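Putative capsid protein of prophage (PDB 3BQW) is probably a prophage-encoded major capsid protein that would build the icosahedral shell packaging phage DNA. Local coordinates at residues Thr58-Cys63 / Gly76-Thr81; Ile161-Pro166 / Gln336-Asp341. All blocks are in the same frame, centred on the assembly; numbering follows the deposited sequence.

Interaction 1 (Thr58-Cys63 / Gly76-Thr81); sequences TMSAFC and GYETST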
# COMPACT_ATOMS: atom_id res chain seq x y z
N THR A 58 7.08 -15.70 -1.43
CA THR A 58 6.04 -16.65 -1.86
C THR A 58 6.05 -16.78 -3.39
O THR A 58 6.07 -15.79 -4.11
CB THR A 58 4.64 -16.18 -1.38
OG1 THR A 58 4.69 -15.99 0.03
CG2 THR A 58 3.58 -17.18 -1.68
N MET A 59 6.01 -18.01 -3.89
CA MET A 59 6.19 -18.19 -5.33
C MET A 59 5.00 -18.81 -6.06
O MET A 59 5.08 -19.07 -7.26
CB MET A 59 7.49 -18.95 -5.61
CG MET A 59 8.70 -18.01 -5.54
SD MET A 59 10.18 -18.94 -5.80
CE MET A 59 11.05 -17.87 -6.92
N SER A 60 3.91 -19.00 -5.34
CA SER A 60 2.64 -19.27 -5.97
C SER A 60 1.50 -18.74 -5.13
O SER A 60 1.65 -18.46 -3.95
CB SER A 60 2.47 -20.76 -6.26
OG SER A 60 2.40 -21.52 -5.08
N ALA A 61 0.34 -18.60 -5.78
CA ALA A 61 -0.90 -18.23 -5.10
C ALA A 61 -2.03 -19.03 -5.74
O ALA A 61 -1.91 -19.51 -6.86
CB ALA A 61 -1.17 -16.72 -5.22
N PHE A 62 -3.11 -19.19 -4.98
CA PHE A 62 -4.30 -19.86 -5.45
C PHE A 62 -5.22 -18.81 -6.03
O PHE A 62 -5.76 -17.95 -5.33
CB PHE A 62 -4.97 -20.59 -4.29
CG PHE A 62 -6.03 -21.57 -4.71
CD1 PHE A 62 -5.70 -22.86 -5.06
CD2 PHE A 62 -7.37 -21.22 -4.66
CE1 PHE A 62 -6.69 -23.76 -5.40
CE2 PHE A 62 -8.36 -22.11 -5.01
CZ PHE A 62 -8.03 -23.38 -5.37
N CYS A 63 -5.40 -18.90 -7.34
CA CYS A 63 -6.12 -17.92 -8.11
C CYS A 63 -7.43 -18.52 -8.59
O CYS A 63 -7.46 -19.61 -9.15
CB CYS A 63 -5.25 -17.47 -9.29
SG CYS A 63 -3.82 -16.53 -8.71
N GLY A 76 -10.41 -22.55 -9.05
CA GLY A 76 -9.13 -21.99 -8.69
C GLY A 76 -8.03 -23.02 -8.71
O GLY A 76 -8.29 -24.22 -8.62
N TYR A 77 -6.79 -22.57 -8.82
CA TYR A 77 -5.64 -23.46 -8.86
C TYR A 77 -4.39 -22.67 -8.42
O TYR A 77 -4.34 -21.44 -8.58
CB TYR A 77 -5.51 -24.08 -10.27
CG TYR A 77 -5.28 -23.09 -11.36
CD1 TYR A 77 -4.03 -22.94 -11.95
CD2 TYR A 77 -6.30 -22.24 -11.77
CE1 TYR A 77 -3.80 -21.97 -12.93
CE2 TYR A 77 -6.08 -21.26 -12.75
CZ TYR A 77 -4.83 -21.13 -13.33
OH TYR A 77 -4.62 -20.16 -14.30
N GLU A 78 -3.41 -23.37 -7.83
CA GLU A 78 -2.11 -22.79 -7.52
C GLU A 78 -1.34 -22.52 -8.79
O GLU A 78 -1.16 -23.40 -9.61
CB GLU A 78 -1.23 -23.67 -6.65
CG GLU A 78 -1.62 -23.66 -5.22
CD GLU A 78 -1.28 -22.38 -4.48
OE1 GLU A 78 -0.25 -21.74 -4.73
OE2 GLU A 78 -2.04 -22.05 -3.57
N THR A 79 -0.88 -21.28 -8.91
CA THR A 79 -0.11 -20.87 -10.07
C THR A 79 0.98 -19.90 -9.64
O THR A 79 0.80 -19.13 -8.69
CB THR A 79 -1.02 -20.25 -11.13
OG1 THR A 79 -0.23 -19.83 -12.25
CG2 THR A 79 -1.81 -19.06 -10.56
N SER A 80 2.12 -19.95 -10.33
CA SER A 80 3.19 -18.98 -10.14
C SER A 80 3.09 -17.82 -11.13
O SER A 80 3.85 -16.86 -11.07
CB SER A 80 4.55 -19.68 -10.23
OG SER A 80 4.75 -20.21 -11.52
N THR A 81 2.13 -17.91 -12.04
CA THR A 81 1.81 -16.83 -12.96
C THR A 81 0.64 -16.03 -12.40
O THR A 81 -0.46 -16.56 -12.24
CB THR A 81 1.45 -17.38 -14.35
OG1 THR A 81 2.52 -18.23 -14.78
CG2 THR A 81 1.25 -16.27 -15.37
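Four backbone hydrogen bonds fix the register of this antiparallel hairpin between 58-63 and 76-81. Ala61 and Thr79 form one hydrogen-bonded pair, Ala61 N giving to Thr79 O at 3.0 Å and Thr79 N to Ala61 O at 2.9 Å. Cys63 and Tyr77 form the other, and the bond from Cys63 N to Tyr77 O (3.0 Å) is nearly straight at 172°. Phe62 and Glu78, the non-hydrogen-bonded pair between them, put their side chains on the same face of the sheet.

The Glu78 side chain is best followed outward from CB. CG, anti to the carbonyl carbon, passes 4.2 Å from Phe62 CD1. A bend at chi2 (-73°) then folds the chain back over the partner strand, so that CD comes to lie above the Ala61-Phe62 peptide. At the tip the two oxygens part: OE2 rests 3.4 Å from Phe62 CB, whereas OE1 accepts the hydroxyl of Ser60, OG to OE1 being 2.7 Å, on its anti lone pair. That bond should hold the carboxylate's rotation. The Phe62 ring, with CG anti to the backbone N (chi1 -167°), runs across the Glu78 chain and lies over the Gly76-Tyr77 peptide, its CZ 3.4 Å from Gly76 C.

On the other face Cys63 SG touches the Thr79 methyl CG2. Just past the pairing, Thr79 OG1 accepts from Thr81 N in an ST turn, where the chain leaves strand 77-79.

Within the chain, strand 70-79 is outermost in its four-stranded sheet, with 61-67 next to it and then 159-162. The face bearing Ala61 and Cys63 packs on Ile82 of strand 81-82, while the opposite face carries Phe62, whose ring also meets Lys164 in a cation-pi contact.

Interaction 2 (Ile161-Pro166 / Gln336-Asp341); sequences IDWKIP and QPVPAD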
# COMPACT_ATOMS: atom_id res chain seq x y z
N ILE A 161 -6.88 -13.57 -5.72
CA ILE A 161 -5.63 -14.19 -5.30
C ILE A 161 -5.80 -14.54 -3.83
O ILE A 161 -6.22 -13.70 -3.02
CB ILE A 161 -4.41 -13.23 -5.40
CG1 ILE A 161 -4.10 -12.90 -6.84
CG2 ILE A 161 -3.18 -13.86 -4.75
CD1 ILE A 161 -3.13 -11.68 -6.98
N ASP A 162 -5.44 -15.77 -3.49
CA ASP A 162 -5.49 -16.24 -2.12
C ASP A 162 -4.12 -16.81 -1.74
O ASP A 162 -3.66 -17.81 -2.30
CB ASP A 162 -6.58 -17.28 -1.97
CG ASP A 162 -6.80 -17.71 -0.54
OD1 ASP A 162 -6.19 -17.13 0.38
OD2 ASP A 162 -7.61 -18.66 -0.34
N TRP A 163 -3.47 -16.12 -0.81
CA TRP A 163 -2.17 -16.53 -0.26
C TRP A 163 -2.32 -17.61 0.82
O TRP A 163 -1.33 -18.11 1.33
CB TRP A 163 -1.45 -15.33 0.32
CG TRP A 163 -1.24 -14.20 -0.70
CD1 TRP A 163 -1.88 -12.99 -0.72
CD2 TRP A 163 -0.37 -14.23 -1.84
NE1 TRP A 163 -1.44 -12.25 -1.80
CE2 TRP A 163 -0.50 -12.98 -2.49
CE3 TRP A 163 0.52 -15.18 -2.36
CZ2 TRP A 163 0.21 -12.65 -3.64
CZ3 TRP A 163 1.24 -14.86 -3.50
CH2 TRP A 163 1.08 -13.59 -4.14
N LYS A 164 -3.57 -17.94 1.16
CA LYS A 164 -3.95 -19.03 2.06
C LYS A 164 -3.35 -18.79 3.45
O LYS A 164 -2.54 -19.58 3.93
CB LYS A 164 -3.54 -20.42 1.52
CG LYS A 164 -4.14 -20.83 0.14
CD LYS A 164 -5.36 -21.75 0.21
CE LYS A 164 -5.52 -22.64 -1.07
NZ LYS A 164 -6.94 -23.08 -1.33
N ILE A 165 -3.74 -17.70 4.09
CA ILE A 165 -3.28 -17.46 5.45
C ILE A 165 -4.01 -18.49 6.35
O ILE A 165 -5.20 -18.76 6.14
CB ILE A 165 -3.48 -15.98 5.88
CG1 ILE A 165 -2.53 -15.65 7.04
CG2 ILE A 165 -4.95 -15.68 6.22
CD1 ILE A 165 -2.67 -14.23 7.59
N PRO A 166 -3.31 -19.13 7.28
CA PRO A 166 -4.05 -20.03 8.17
C PRO A 166 -5.21 -19.32 8.89
O PRO A 166 -5.08 -18.16 9.25
CB PRO A 166 -2.98 -20.53 9.16
CG PRO A 166 -1.71 -20.40 8.38
CD PRO A 166 -1.87 -19.12 7.61
N GLN A 336 1.60 -5.53 -7.93
CA GLN A 336 0.98 -6.56 -7.09
C GLN A 336 1.92 -6.88 -5.92
O GLN A 336 3.05 -7.31 -6.16
CB GLN A 336 0.79 -7.83 -7.91
CG GLN A 336 0.18 -9.00 -7.12
CD GLN A 336 -1.13 -8.65 -6.45
OE1 GLN A 336 -2.03 -8.10 -7.10
NE2 GLN A 336 -1.26 -8.96 -5.15
N PRO A 337 1.48 -6.63 -4.68
CA PRO A 337 2.24 -7.07 -3.51
C PRO A 337 2.35 -8.60 -3.41
O PRO A 337 1.40 -9.32 -3.68
CB PRO A 337 1.46 -6.50 -2.32
CG PRO A 337 0.50 -5.58 -2.87
CD PRO A 337 0.30 -5.84 -4.30
N VAL A 338 3.55 -9.07 -3.10
CA VAL A 338 3.81 -10.48 -2.92
C VAL A 338 4.50 -10.63 -1.57
O VAL A 338 5.57 -10.07 -1.37
CB VAL A 338 4.72 -11.04 -4.04
CG1 VAL A 338 4.98 -12.52 -3.79
CG2 VAL A 338 4.08 -10.81 -5.42
N PRO A 339 3.88 -11.39 -0.65
CA PRO A 339 4.44 -11.49 0.69
C PRO A 339 5.61 -12.43 0.74
O PRO A 339 5.76 -13.27 -0.15
CB PRO A 339 3.28 -12.03 1.52
CG PRO A 339 2.53 -12.91 0.57
CD PRO A 339 2.64 -12.19 -0.78
N ALA A 340 6.45 -12.28 1.76
CA ALA A 340 7.49 -13.24 2.02
C ALA A 340 6.76 -14.45 2.60
O ALA A 340 6.52 -15.39 1.86
CB ALA A 340 8.57 -12.69 2.96
N ASP A 341 6.35 -14.41 3.86
CA ASP A 341 5.64 -15.52 4.50
C ASP A 341 4.35 -15.03 5.18
O ASP A 341 4.40 -14.38 6.23
CB ASP A 341 6.57 -16.21 5.51
CG ASP A 341 6.00 -17.48 6.10
OD1 ASP A 341 4.84 -17.83 5.85
OD2 ASP A 341 6.75 -18.16 6.83
O HOH W 1 -0.92 -9.49 -2.10
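Gln336 opens the contact from strand 327-338: its chain, bent at chi2 (55°), meets Ile161 tip to tip, with CD 3.7 Å from Ile161 CD1. Its NE2 turns back to Pro337 O, donating at 3.1 Å onto an in-plane lone pair, and also lies at the edge of the Trp163 ring. Pro337 acts through that carbonyl, which accepts a second bond from a water. The same water accepts a hydrogen bond from the indole N-H of Trp163, its oxygen lying 2.8 Å from NE1. Val338 brings CG1 up to Trp163 CH2 at 4.1 Å, crossing the indole at about a right angle. Pro339 closes the contact with a CH-pi interaction: its CD stands 3.6 Å from the centroid of the six-membered ring of Trp163, only 9° off the normal. Ile161 CG2 lies 3.6 Å above the opposite face of the Trp163 ring, offset toward the rim, so the indole is sandwiched between aliphatic groups.

No direct hydrogen bond joins 161-166 to 336-341. The chemistry implies a largely apolar interior contact with one polar, water-bridged edge, where a water held among buried residues satisfies the indole N-H and Pro337 O takes two donors.

Overall arrangement
From the N terminus, interaction 1 comes first and closes a short hairpin, with 12 residues between its segments. Interaction 2 opens only after that hairpin is complete and brings together segments with 169 residues between them, so the two follow in series, neither nested nor crossed. The centres of interaction 1 and interaction 2 are about 10 Å apart. Strands 61-67 and 159-162 are neighbours in one sheet, joined by a backbone hydrogen bond between Asp162 N and Phe62 O, while Ala61 CB packs on Trp163 CZ3. Thr58 OG1 also hydrogen-bonds Ala340 O, connecting the start of 58-63 to 336-341. Together they tie the antiparallel four-stranded sheet to strand 327-338 of a separate mixed sheet.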